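Local coordinates for protein salmonella plasmid virulence: SpvB (Salmonella typhimurium, PDB 6P0X) that is the N-terminal domain of a Salmonella virulence toxin that, as a whole protein, probably ADP-ribosylates host actin on arginine and so blocks filament assembly, at residues L18-S23 / S307-E312; F28-A33 / E180-S185; T240-Y245 / Q288-H293; W264-D269 / L282-R287. All blocks are in the same frame, centred on the assembly; numbering follows the deposited sequence.

Interaction 1: L18-S23 / S307-E312; sequences LPLPIS and SRLLLE. With AKR (acrylic acid), chain E.
Leu309 carries its CG anti to the backbone N (chi1 171°), and Leu20 holds its own CG beside the backbone N, anti to the carbonyl carbon; these two settings bring their CD2 methyls together at 3.7 Å. The chains cross at a slant, so the meeting is methyl to methyl rather than along their lengths. Pro21 comes in at about a right angle to Leu309 and sets its CG and CD against Leu309 CB, CD at 3.9 Å. The same ring also reaches Ser307, where Pro21 CB lies 3.3 Å from Ser307 OG. Farther along, Leu18 CD2 and Leu311 CD2 approach tip to tip at 4.1 Å, a looser touch.

The residues 18-23 leave the short strand 16-19 and turn at Pro21, the centre of an inverse gamma turn closed by the bond from Ile22 N to Leu20 O (2.8 Å). The turn lies against one face of strand 304-314, which runs beside strand 288-293, and Leu20 also packs on Val289 of strand 288-293 and Phe243 of strand 237-244 beyond it. At the far end Glu312 OE2 sits 3.0 Å from O of a bound acrylic acid; two carboxylic oxygens this close would probably repel unless one acid were protonated.

Between the two segments the contact is carried by leucine methyls and proline ring carbons; its hold comes from apolar packing, and the backbone of strand 304-314 keeps its hydrogen bonds for its sheet neighbours.

Interaction 2: F28-A33 / E180-S185; sequences FAPALA and EHIYYS
Phe28 turns one face of its ring to Ile182, whose CD1 methyl stands 3.7 Å from the ring centroid and only 16° off the normal, a CH-pi contact between a loop and a beta strand of an antiparallel sheet. The loop leads from strand 16-19 into strand 33-36, and residues 28-30 run in nearly the same direction as residues 180-184. With CG anti to the backbone N, a chi1 of -170° brings the Phe28 ring over Ile182. Ile182 crosses it obliquely: CG1 lies 3.5 Å from Phe28 CE2 near the rim, and CD1 reaches farther over the face. The same CD1 methyl serves Pro30 as well, 3.9 Å from its CD, so one isoleucine tip fills the angle between the phenyl and proline rings.

At the strand's start, Glu180 packs through its aliphatic part, CB to CB with Phe28 at 3.6 Å, and its carboxylate plane is turned 49° from the ring; the acid's OE2 is bonded to Thr176. The backbone N of His181 lies at the edge of the phenyl ring. Tyr216 of strand 215-218 adds a further wall, touching Pro30 and Ile182. The two backbones make no direct hydrogen bond to each other, and a water closes the distance instead, donating to Phe28 O at 2.7 Å and to His181 O at 2.6 Å.

Interaction 3: T240-Y245 / Q288-H293; sequences TLVFDY and QVLMFH
Asp244 and Gln288 lie side by side and point the same way, their carboxylate and amide planes nearly perpendicular at 87°. Gln288 NE2 donates to Asp244 OD1 (3.0 Å); OD1 lies near the amide plane of Gln288, but NE2 meets it from above the carboxylate plane, and the alkyl parts of the two chains touch beneath. CG of Gln288 sits between its backbone N and carbonyl carbon (chi1 50°), from where the extended chain runs alongside the aspartate.

On the opposite face of the strands, Val289 divides its methyls. CG1 meets Leu241 CD1 at 3.6 Å and also stands over the face of the Phe243 ring, 4.3 Å from its centroid, while CG2 touches the ring atom Phe243 CD2. Next along, Leu241 CD1 lies 4.0 Å from Met291 SD. Back on the side of Asp244, Val242 CG2 rests against Phe292 CD2 at 3.9 Å.

Beneath these side chains is an antiparallel beta ladder between strands 237-244 and 288-293, flanked by strand 215-218 beside the first and 304-314 beside the second. Thr240 with Phe292, Val242 with Leu290 and Asp244 with Gln288 are the hydrogen-bonded pairs, each tied by two N-H to O bonds; Val242 N to Leu290 O is 2.9 Å. Leu241 with Met291 and Phe243 with Val289 are the non-hydrogen-bonded pairs between them.

Farther out, the polar pair at the end is fixed by neighbours. Arg248 forms a salt bridge with Asp244 OD2, Gly246 N donates to its OD1, and Gln288 is held at NE2 by Gly249 O and at OE1 by Arg308. Phe258 meets the Phe292 ring edge-to-face.

Interaction 4: W264-D269 / L282-R287; sequences WLARQD and LHRLCR
Arg284 lays its guanidinium flat over the indole of Trp264, planes 12° apart and centres 3.6 Å from each other, a cation-pi stack between two loops, one leading to strand 271-273 and the other from strand 280-282 to strand 288-293. The bend at chi2 (-49°) folds the arginine chain back over the indole, so that CD also stands above the five-membered ring. The opposite face of the guanidinium carries CB of His283. At its edge, NH2 donates to Leu265 O at 2.8 Å; that oxygen lies in the guanidinium plane, but the donor sits above the carbonyl plane. Glu189 forms a salt bridge with Arg284 NE, and Asn190 accepts from both Arg284 NH1, through its O, and Trp264 NE1, through OD1. Glu189 probably offsets much of this charge, while the neutral acceptors help fix the rotation of the group.

Arg267 reaches the other way across the contact. Its backbone N donates to His283 O (2.8 Å), and its NH1 meets Arg284 O at 3.0 Å in a bent bond, 131° at the hydrogen. Leu285 CD2 covers one face of this second guanidinium, which grips Asp269 side-on in a salt bridge, NE to OD1 and NH2 to OD2.

A third arginine, Arg287, is sandwiched between Leu265 CD1 on one face and Leu285 CD1 on the other, with Glu315 as salt-bridge partner of NH1. Its NE is bonded to Leu285 O, and a water bridges the loops, accepting from Arg287 NH2 at 2.6 Å and lying 2.9 Å from Ala266 O.

How the interactions relate
Interactions 3 and 4 are buried, and interactions 1 and 2 only partly so. Interaction 3 is the one regular strand pairing; interaction 1 packs a turn on strand 304-314, the next strand beyond 288-293, and the two share a face there. Interaction 4 continues from the ends of the same pair of strands, since Asp244 O receives Arg287 N and Tyr245 O receives Leu265 N, but trades ladder bonds for arginine stacks, salt bridges and waters. Interaction 2 holds the loop that follows the turn of interaction 1 to another strand, mostly by apolar contact, and meets interaction 3 where Leu32 touches Phe243. Interactions 2 and 4 do not touch.

Interaction 1: L18-S23 / S307-E312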
# COMPACT_ATOMS: atom_id res chain seq x y z
N LEU A 18 8.73 14.46 -7.84
CA LEU A 18 8.04 14.31 -9.11
C LEU A 18 6.57 14.08 -8.83
O LEU A 18 6.21 13.02 -8.28
CB LEU A 18 8.63 13.16 -9.92
CG LEU A 18 7.88 12.66 -11.15
CD1 LEU A 18 7.62 13.78 -12.14
CD2 LEU A 18 8.66 11.53 -11.81
N PRO A 19 5.69 15.02 -9.16
CA PRO A 19 4.28 14.86 -8.80
C PRO A 19 3.60 13.82 -9.67
O PRO A 19 3.96 13.60 -10.83
CB PRO A 19 3.68 16.25 -9.04
CG PRO A 19 4.84 17.16 -9.34
CD PRO A 19 5.95 16.30 -9.84
N LEU A 20 2.63 13.17 -9.10
CA LEU A 20 1.81 12.25 -9.85
C LEU A 20 0.57 12.97 -10.38
O LEU A 20 0.10 13.93 -9.76
CB LEU A 20 1.38 11.07 -8.97
CG LEU A 20 2.52 10.32 -8.29
CD1 LEU A 20 1.98 9.15 -7.47
CD2 LEU A 20 3.55 9.85 -9.30
N PRO A 21 0.03 12.54 -11.51
CA PRO A 21 -1.13 13.25 -12.10
C PRO A 21 -2.44 12.89 -11.40
O PRO A 21 -3.34 12.26 -11.97
CB PRO A 21 -1.09 12.80 -13.56
CG PRO A 21 -0.49 11.43 -13.52
CD PRO A 21 0.43 11.38 -12.32
N ILE A 22 -2.56 13.29 -10.14
CA ILE A 22 -3.72 12.94 -9.32
C ILE A 22 -4.78 14.03 -9.47
O ILE A 22 -4.53 15.20 -9.16
CB ILE A 22 -3.32 12.77 -7.85
CG1 ILE A 22 -2.39 11.57 -7.69
CG2 ILE A 22 -4.56 12.61 -6.98
CD1 ILE A 22 -1.72 11.50 -6.33
N SER A 23 -5.96 13.64 -9.94
CA SER A 23 -7.10 14.55 -9.95
C SER A 23 -7.55 14.79 -8.52
O SER A 23 -7.98 13.86 -7.83
CB SER A 23 -8.23 13.97 -10.78
OG SER A 23 -7.77 13.60 -12.07
N SER A 307 -4.61 11.28 -17.98
CA SER A 307 -3.20 11.66 -17.88
C SER A 307 -2.36 10.40 -17.74
O SER A 307 -2.77 9.43 -17.10
CB SER A 307 -2.97 12.60 -16.69
OG SER A 307 -1.70 13.21 -16.77
N ARG A 308 -1.17 10.42 -18.36
CA ARG A 308 -0.26 9.28 -18.35
C ARG A 308 1.13 9.77 -17.99
O ARG A 308 1.79 10.41 -18.81
CB ARG A 308 -0.25 8.59 -19.72
CG ARG A 308 0.81 7.50 -19.87
CD ARG A 308 0.79 6.92 -21.27
NE ARG A 308 1.49 5.64 -21.33
CZ ARG A 308 1.74 4.97 -22.45
NH1 ARG A 308 1.34 5.46 -23.62
NH2 ARG A 308 2.38 3.81 -22.41
N LEU A 309 1.59 9.46 -16.78
CA LEU A 309 2.97 9.75 -16.40
C LEU A 309 3.81 8.55 -16.82
O LEU A 309 3.71 7.47 -16.24
CB LEU A 309 3.08 10.01 -14.90
CG LEU A 309 4.51 10.10 -14.34
CD1 LEU A 309 5.27 11.26 -14.97
CD2 LEU A 309 4.50 10.22 -12.82
N LEU A 310 4.65 8.76 -17.84
CA LEU A 310 5.51 7.72 -18.39
C LEU A 310 6.92 7.92 -17.88
O LEU A 310 7.48 9.03 -17.96
CB LEU A 310 5.50 7.75 -19.92
CG LEU A 310 6.16 6.55 -20.60
CD1 LEU A 310 5.59 5.23 -20.08
CD2 LEU A 310 6.04 6.64 -22.12
N LEU A 311 7.48 6.85 -17.34
CA LEU A 311 8.81 6.82 -16.74
C LEU A 311 9.75 6.06 -17.66
O LEU A 311 9.42 4.98 -18.15
CB LEU A 311 8.76 6.15 -15.36
CG LEU A 311 7.68 6.66 -14.40
CD1 LEU A 311 7.60 5.77 -13.16
CD2 LEU A 311 7.92 8.11 -14.00
N GLU A 312 10.92 6.63 -17.90
CA GLU A 312 11.98 6.00 -18.67
C GLU A 312 13.14 5.69 -17.74
O GLU A 312 13.58 6.56 -16.98
CB GLU A 312 12.44 6.90 -19.82
CG GLU A 312 11.33 7.36 -20.75
CD GLU A 312 11.84 8.24 -21.87
OE1 GLU A 312 12.86 7.87 -22.50
OE2 GLU A 312 11.23 9.29 -22.13
CA AKR E . 14.85 11.56 -23.65
CB AKR E . 15.71 12.43 -24.14
C AKR E . 13.39 11.58 -24.10
O AKR E . 12.46 11.79 -23.27
OXT AKR E . 13.11 11.39 -25.31

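Interaction 2: F28-A33 / E180-S185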
# COMPACT_ATOMS: atom_id res chain seq x y z
N PHE A 28 -11.44 14.76 -1.33
CA PHE A 28 -10.61 13.76 -0.66
C PHE A 28 -9.89 12.90 -1.70
O PHE A 28 -10.47 11.98 -2.28
CB PHE A 28 -11.46 12.91 0.27
CG PHE A 28 -10.67 12.01 1.18
CD1 PHE A 28 -9.55 12.49 1.84
CD2 PHE A 28 -11.05 10.70 1.38
CE1 PHE A 28 -8.82 11.68 2.68
CE2 PHE A 28 -10.33 9.87 2.23
CZ PHE A 28 -9.21 10.36 2.88
N ALA A 29 -8.61 13.17 -1.90
CA ALA A 29 -7.79 12.46 -2.88
C ALA A 29 -6.49 12.02 -2.24
O ALA A 29 -6.01 12.64 -1.28
CB ALA A 29 -7.49 13.35 -4.09
N PRO A 30 -5.88 10.94 -2.75
CA PRO A 30 -4.57 10.53 -2.25
C PRO A 30 -3.52 11.61 -2.50
O PRO A 30 -3.55 12.30 -3.52
CB PRO A 30 -4.26 9.26 -3.05
CG PRO A 30 -5.14 9.35 -4.26
CD PRO A 30 -6.38 10.03 -3.79
N ALA A 31 -2.61 11.75 -1.55
CA ALA A 31 -1.47 12.66 -1.66
C ALA A 31 -0.22 11.80 -1.78
O ALA A 31 0.40 11.43 -0.77
CB ALA A 31 -1.40 13.61 -0.46
N LEU A 32 0.15 11.47 -3.01
CA LEU A 32 1.31 10.64 -3.29
C LEU A 32 2.17 11.33 -4.33
O LEU A 32 1.67 11.99 -5.24
CB LEU A 32 0.92 9.25 -3.79
CG LEU A 32 0.29 8.28 -2.79
CD1 LEU A 32 -0.11 7.00 -3.51
CD2 LEU A 32 1.26 7.98 -1.66
N ALA A 33 3.48 11.14 -4.20
CA ALA A 33 4.43 11.70 -5.16
C ALA A 33 5.67 10.83 -5.17
O ALA A 33 5.93 10.06 -4.24
CB ALA A 33 4.79 13.14 -4.82
N GLU A 180 -16.13 10.33 2.76
CA GLU A 180 -15.33 10.16 1.55
C GLU A 180 -14.26 9.10 1.79
O GLU A 180 -13.63 9.06 2.84
CB GLU A 180 -14.69 11.49 1.15
CG GLU A 180 -15.66 12.65 1.12
CD GLU A 180 -14.99 13.98 1.38
OE1 GLU A 180 -14.64 14.68 0.40
OE2 GLU A 180 -14.79 14.32 2.56
N HIS A 181 -14.08 8.22 0.80
CA HIS A 181 -13.20 7.07 0.95
C HIS A 181 -12.05 7.10 -0.05
O HIS A 181 -12.13 7.71 -1.12
CB HIS A 181 -13.99 5.76 0.78
CG HIS A 181 -15.04 5.54 1.82
ND1 HIS A 181 -14.96 4.52 2.74
CD2 HIS A 181 -16.19 6.20 2.08
CE1 HIS A 181 -16.02 4.56 3.53
NE2 HIS A 181 -16.78 5.57 3.15
N ILE A 182 -10.97 6.43 0.34
CA ILE A 182 -9.87 6.06 -0.55
C ILE A 182 -9.56 4.59 -0.31
O ILE A 182 -9.36 4.18 0.84
CB ILE A 182 -8.62 6.92 -0.32
CG1 ILE A 182 -8.91 8.40 -0.57
CG2 ILE A 182 -7.50 6.47 -1.24
CD1 ILE A 182 -7.73 9.29 -0.23
N TYR A 183 -9.50 3.81 -1.38
CA TYR A 183 -9.26 2.37 -1.30
C TYR A 183 -8.01 2.01 -2.08
O TYR A 183 -7.90 2.34 -3.27
CB TYR A 183 -10.48 1.60 -1.82
CG TYR A 183 -10.28 0.10 -1.92
CD1 TYR A 183 -9.91 -0.65 -0.81
CD2 TYR A 183 -10.49 -0.57 -3.12
CE1 TYR A 183 -9.74 -2.02 -0.89
CE2 TYR A 183 -10.32 -1.94 -3.22
CZ TYR A 183 -9.95 -2.66 -2.10
OH TYR A 183 -9.78 -4.02 -2.19
N TYR A 184 -7.08 1.33 -1.42
CA TYR A 184 -5.79 0.96 -2.00
C TYR A 184 -5.79 -0.53 -2.33
O TYR A 184 -6.16 -1.35 -1.49
CB TYR A 184 -4.64 1.28 -1.04
CG TYR A 184 -4.54 2.74 -0.68
CD1 TYR A 184 -5.32 3.29 0.33
CD2 TYR A 184 -3.65 3.58 -1.34
CE1 TYR A 184 -5.23 4.62 0.67
CE2 TYR A 184 -3.55 4.93 -1.01
CZ TYR A 184 -4.35 5.44 -0.00
OH TYR A 184 -4.26 6.77 0.33
N SER A 185 -5.38 -0.87 -3.55
CA SER A 185 -5.25 -2.25 -3.99
C SER A 185 -3.78 -2.56 -4.26
O SER A 185 -3.05 -1.73 -4.82
CB SER A 185 -6.07 -2.52 -5.25
OG SER A 185 -7.41 -2.07 -5.12
O HOH W 1 -12.43 10.06 -2.19

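Interaction 3: T240-Y245 / Q288-H293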
# COMPACT_ATOMS: atom_id res chain seq x y z
N THR A 240 -9.60 6.58 -10.51
CA THR A 240 -8.69 5.46 -10.29
C THR A 240 -7.28 5.87 -10.68
O THR A 240 -7.03 6.19 -11.85
CB THR A 240 -9.11 4.22 -11.08
OG1 THR A 240 -10.49 3.92 -10.82
CG2 THR A 240 -8.26 3.02 -10.67
N LEU A 241 -6.37 5.87 -9.72
CA LEU A 241 -4.95 6.05 -9.98
C LEU A 241 -4.30 4.68 -10.12
O LEU A 241 -4.31 3.90 -9.16
CB LEU A 241 -4.30 6.86 -8.86
CG LEU A 241 -2.84 7.26 -9.05
CD1 LEU A 241 -2.71 8.28 -10.16
CD2 LEU A 241 -2.27 7.80 -7.75
N VAL A 242 -3.77 4.38 -11.29
CA VAL A 242 -3.23 3.06 -11.61
C VAL A 242 -1.71 3.14 -11.66
O VAL A 242 -1.16 3.99 -12.36
CB VAL A 242 -3.80 2.52 -12.93
CG1 VAL A 242 -3.16 1.19 -13.28
CG2 VAL A 242 -5.31 2.37 -12.83
N PHE A 243 -1.05 2.26 -10.92
CA PHE A 243 0.40 2.09 -11.01
C PHE A 243 0.66 0.85 -11.86
O PHE A 243 0.35 -0.27 -11.43
CB PHE A 243 1.02 1.98 -9.62
CG PHE A 243 0.97 3.26 -8.83
CD1 PHE A 243 -0.21 3.70 -8.26
CD2 PHE A 243 2.12 4.02 -8.65
CE1 PHE A 243 -0.25 4.88 -7.53
CE2 PHE A 243 2.08 5.19 -7.92
CZ PHE A 243 0.89 5.62 -7.36
N ASP A 244 1.23 1.04 -13.05
CA ASP A 244 1.43 -0.04 -14.01
C ASP A 244 2.91 -0.38 -14.12
O ASP A 244 3.77 0.52 -14.20
CB ASP A 244 0.86 0.34 -15.38
CG ASP A 244 1.15 -0.70 -16.44
OD1 ASP A 244 2.28 -0.73 -16.97
OD2 ASP A 244 0.24 -1.50 -16.76
N TYR A 245 3.18 -1.69 -14.15
CA TYR A 245 4.52 -2.27 -14.15
C TYR A 245 4.85 -2.93 -15.48
O TYR A 245 5.61 -3.90 -15.53
CB TYR A 245 4.65 -3.27 -13.00
CG TYR A 245 4.38 -2.65 -11.65
CD1 TYR A 245 3.08 -2.45 -11.20
CD2 TYR A 245 5.43 -2.24 -10.83
CE1 TYR A 245 2.82 -1.87 -9.98
CE2 TYR A 245 5.18 -1.65 -9.60
CZ TYR A 245 3.87 -1.47 -9.18
OH TYR A 245 3.61 -0.89 -7.97
N GLN A 288 4.65 3.21 -15.32
CA GLN A 288 3.82 4.38 -15.57
C GLN A 288 2.78 4.53 -14.47
O GLN A 288 2.44 3.58 -13.76
CB GLN A 288 3.14 4.29 -16.94
CG GLN A 288 2.43 2.97 -17.17
CD GLN A 288 2.07 2.74 -18.63
OE1 GLN A 288 1.76 3.68 -19.36
NE2 GLN A 288 2.11 1.48 -19.05
N VAL A 289 2.29 5.76 -14.33
CA VAL A 289 1.21 6.10 -13.41
C VAL A 289 0.10 6.75 -14.23
O VAL A 289 0.31 7.80 -14.85
CB VAL A 289 1.69 7.03 -12.28
CG1 VAL A 289 0.57 7.27 -11.28
CG2 VAL A 289 2.90 6.44 -11.58
N LEU A 290 -1.08 6.14 -14.23
CA LEU A 290 -2.19 6.55 -15.08
C LEU A 290 -3.34 7.08 -14.24
O LEU A 290 -3.61 6.57 -13.16
CB LEU A 290 -2.67 5.37 -15.94
CG LEU A 290 -1.56 4.46 -16.47
CD1 LEU A 290 -2.16 3.25 -17.15
CD2 LEU A 290 -0.65 5.22 -17.43
N MET A 291 -4.01 8.11 -14.75
CA MET A 291 -5.18 8.68 -14.08
C MET A 291 -6.42 8.38 -14.92
O MET A 291 -6.49 8.76 -16.09
CB MET A 291 -5.01 10.19 -13.89
CG MET A 291 -6.07 10.83 -13.01
SD MET A 291 -6.00 10.27 -11.29
CE MET A 291 -7.68 9.71 -11.05
N PHE A 292 -7.39 7.69 -14.32
CA PHE A 292 -8.63 7.32 -14.99
C PHE A 292 -9.82 7.94 -14.29
O PHE A 292 -9.89 7.98 -13.06
CB PHE A 292 -8.81 5.79 -15.03
CG PHE A 292 -7.99 5.09 -16.08
CD1 PHE A 292 -8.48 4.90 -17.36
CD2 PHE A 292 -6.73 4.59 -15.77
CE1 PHE A 292 -7.73 4.25 -18.32
CE2 PHE A 292 -5.97 3.94 -16.73
CZ PHE A 292 -6.48 3.77 -18.01
N HIS A 293 -10.77 8.43 -15.09
CA HIS A 293 -12.07 8.87 -14.60
C HIS A 293 -13.14 7.88 -15.03
O HIS A 293 -13.01 7.20 -16.05
CB HIS A 293 -12.42 10.27 -15.13
CG HIS A 293 -11.52 11.36 -14.62
ND1 HIS A 293 -11.69 12.68 -14.96
CD2 HIS A 293 -10.45 11.31 -13.79
CE1 HIS A 293 -10.76 13.41 -14.36
NE2 HIS A 293 -10.00 12.60 -13.65

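Interaction 4: W264-D269 / L282-R287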
# COMPACT_ATOMS: atom_id res chain seq x y z
N TRP A 264 3.03 -8.45 -16.28
CA TRP A 264 3.99 -7.39 -16.02
C TRP A 264 5.40 -7.83 -16.38
O TRP A 264 5.73 -9.02 -16.40
CB TRP A 264 3.93 -6.93 -14.56
CG TRP A 264 3.88 -8.01 -13.51
CD1 TRP A 264 4.14 -9.35 -13.66
CD2 TRP A 264 3.55 -7.83 -12.13
NE1 TRP A 264 3.99 -10.00 -12.46
CE2 TRP A 264 3.63 -9.09 -11.50
CE3 TRP A 264 3.19 -6.71 -11.36
CZ2 TRP A 264 3.36 -9.26 -10.15
CZ3 TRP A 264 2.93 -6.89 -10.01
CH2 TRP A 264 3.01 -8.16 -9.42
N LEU A 265 6.25 -6.85 -16.68
CA LEU A 265 7.60 -7.12 -17.14
C LEU A 265 8.48 -7.57 -15.98
O LEU A 265 8.24 -7.24 -14.82
CB LEU A 265 8.20 -5.88 -17.80
CG LEU A 265 7.55 -5.39 -19.09
CD1 LEU A 265 8.13 -4.05 -19.50
CD2 LEU A 265 7.75 -6.42 -20.20
N ALA A 266 9.53 -8.31 -16.32
CA ALA A 266 10.54 -8.74 -15.36
C ALA A 266 11.76 -7.85 -15.53
O ALA A 266 12.27 -7.70 -16.64
CB ALA A 266 10.91 -10.21 -15.56
N ARG A 267 12.22 -7.26 -14.43
CA ARG A 267 13.32 -6.32 -14.48
C ARG A 267 14.65 -7.05 -14.66
O ARG A 267 14.78 -8.25 -14.40
CB ARG A 267 13.37 -5.46 -13.22
CG ARG A 267 13.55 -6.25 -11.94
CD ARG A 267 13.23 -5.40 -10.72
NE ARG A 267 14.22 -4.34 -10.51
CZ ARG A 267 14.04 -3.31 -9.69
NH1 ARG A 267 12.90 -3.19 -9.01
NH2 ARG A 267 14.99 -2.40 -9.55
N GLN A 268 15.66 -6.29 -15.09
CA GLN A 268 16.98 -6.85 -15.31
C GLN A 268 17.79 -6.97 -14.02
O GLN A 268 18.77 -7.72 -14.00
CB GLN A 268 17.76 -5.98 -16.30
CG GLN A 268 17.26 -6.08 -17.73
CD GLN A 268 18.07 -5.21 -18.67
OE1 GLN A 268 19.29 -5.17 -18.60
NE2 GLN A 268 17.38 -4.52 -19.57
N ASP A 269 17.39 -6.27 -12.96
CA ASP A 269 18.15 -6.22 -11.71
C ASP A 269 17.31 -6.70 -10.53
O ASP A 269 17.09 -5.96 -9.57
CB ASP A 269 18.68 -4.81 -11.46
CG ASP A 269 17.57 -3.78 -11.32
OD1 ASP A 269 16.50 -3.94 -11.95
OD2 ASP A 269 17.76 -2.82 -10.55
N LEU A 282 11.99 -8.86 -5.50
CA LEU A 282 11.38 -7.85 -6.36
C LEU A 282 11.78 -8.11 -7.80
O LEU A 282 12.97 -8.10 -8.14
CB LEU A 282 11.79 -6.44 -5.94
CG LEU A 282 10.98 -5.81 -4.80
CD1 LEU A 282 11.48 -6.32 -3.45
CD2 LEU A 282 11.04 -4.29 -4.87
N HIS A 283 10.78 -8.33 -8.66
CA HIS A 283 10.99 -8.53 -10.08
C HIS A 283 10.42 -7.40 -10.92
O HIS A 283 10.61 -7.40 -12.14
CB HIS A 283 10.35 -9.85 -10.54
CG HIS A 283 11.07 -11.07 -10.08
ND1 HIS A 283 12.30 -11.45 -10.58
CD2 HIS A 283 10.73 -12.02 -9.17
CE1 HIS A 283 12.69 -12.57 -10.00
NE2 HIS A 283 11.75 -12.94 -9.14
N ARG A 284 9.73 -6.43 -10.31
CA ARG A 284 8.93 -5.48 -11.06
C ARG A 284 9.48 -4.06 -10.91
O ARG A 284 10.11 -3.72 -9.91
CB ARG A 284 7.47 -5.51 -10.60
CG ARG A 284 6.86 -6.91 -10.53
CD ARG A 284 7.14 -7.71 -11.80
NE ARG A 284 7.01 -9.14 -11.56
CZ ARG A 284 7.17 -10.08 -12.48
NH1 ARG A 284 7.05 -11.36 -12.16
NH2 ARG A 284 7.45 -9.75 -13.74
N LEU A 285 9.23 -3.26 -11.95
CA LEU A 285 9.49 -1.83 -11.96
C LEU A 285 8.21 -1.13 -12.40
O LEU A 285 7.61 -1.52 -13.40
CB LEU A 285 10.62 -1.45 -12.91
CG LEU A 285 12.07 -1.63 -12.49
CD1 LEU A 285 12.94 -1.68 -13.73
CD2 LEU A 285 12.49 -0.49 -11.57
N CYS A 286 7.81 -0.10 -11.66
CA CYS A 286 6.66 0.68 -12.10
C CYS A 286 7.05 1.49 -13.33
O CYS A 286 7.95 2.33 -13.28
CB CYS A 286 6.18 1.60 -10.98
SG CYS A 286 4.83 2.70 -11.52
N ARG A 287 6.38 1.21 -14.45
CA ARG A 287 6.68 1.89 -15.69
C ARG A 287 5.84 3.14 -15.91
O ARG A 287 6.29 4.05 -16.62
CB ARG A 287 6.48 0.94 -16.88
CG ARG A 287 7.11 -0.43 -16.71
CD ARG A 287 8.59 -0.34 -16.36
NE ARG A 287 9.11 -1.62 -15.92
CZ ARG A 287 10.01 -2.34 -16.59
NH1 ARG A 287 10.50 -1.89 -17.74
NH2 ARG A 287 10.43 -3.50 -16.11
O HOH W 2 8.06 -4.59 -14.22
O HOH W 3 12.13 -4.95 -17.52
O HOH W 4 13.50 -10.45 -12.87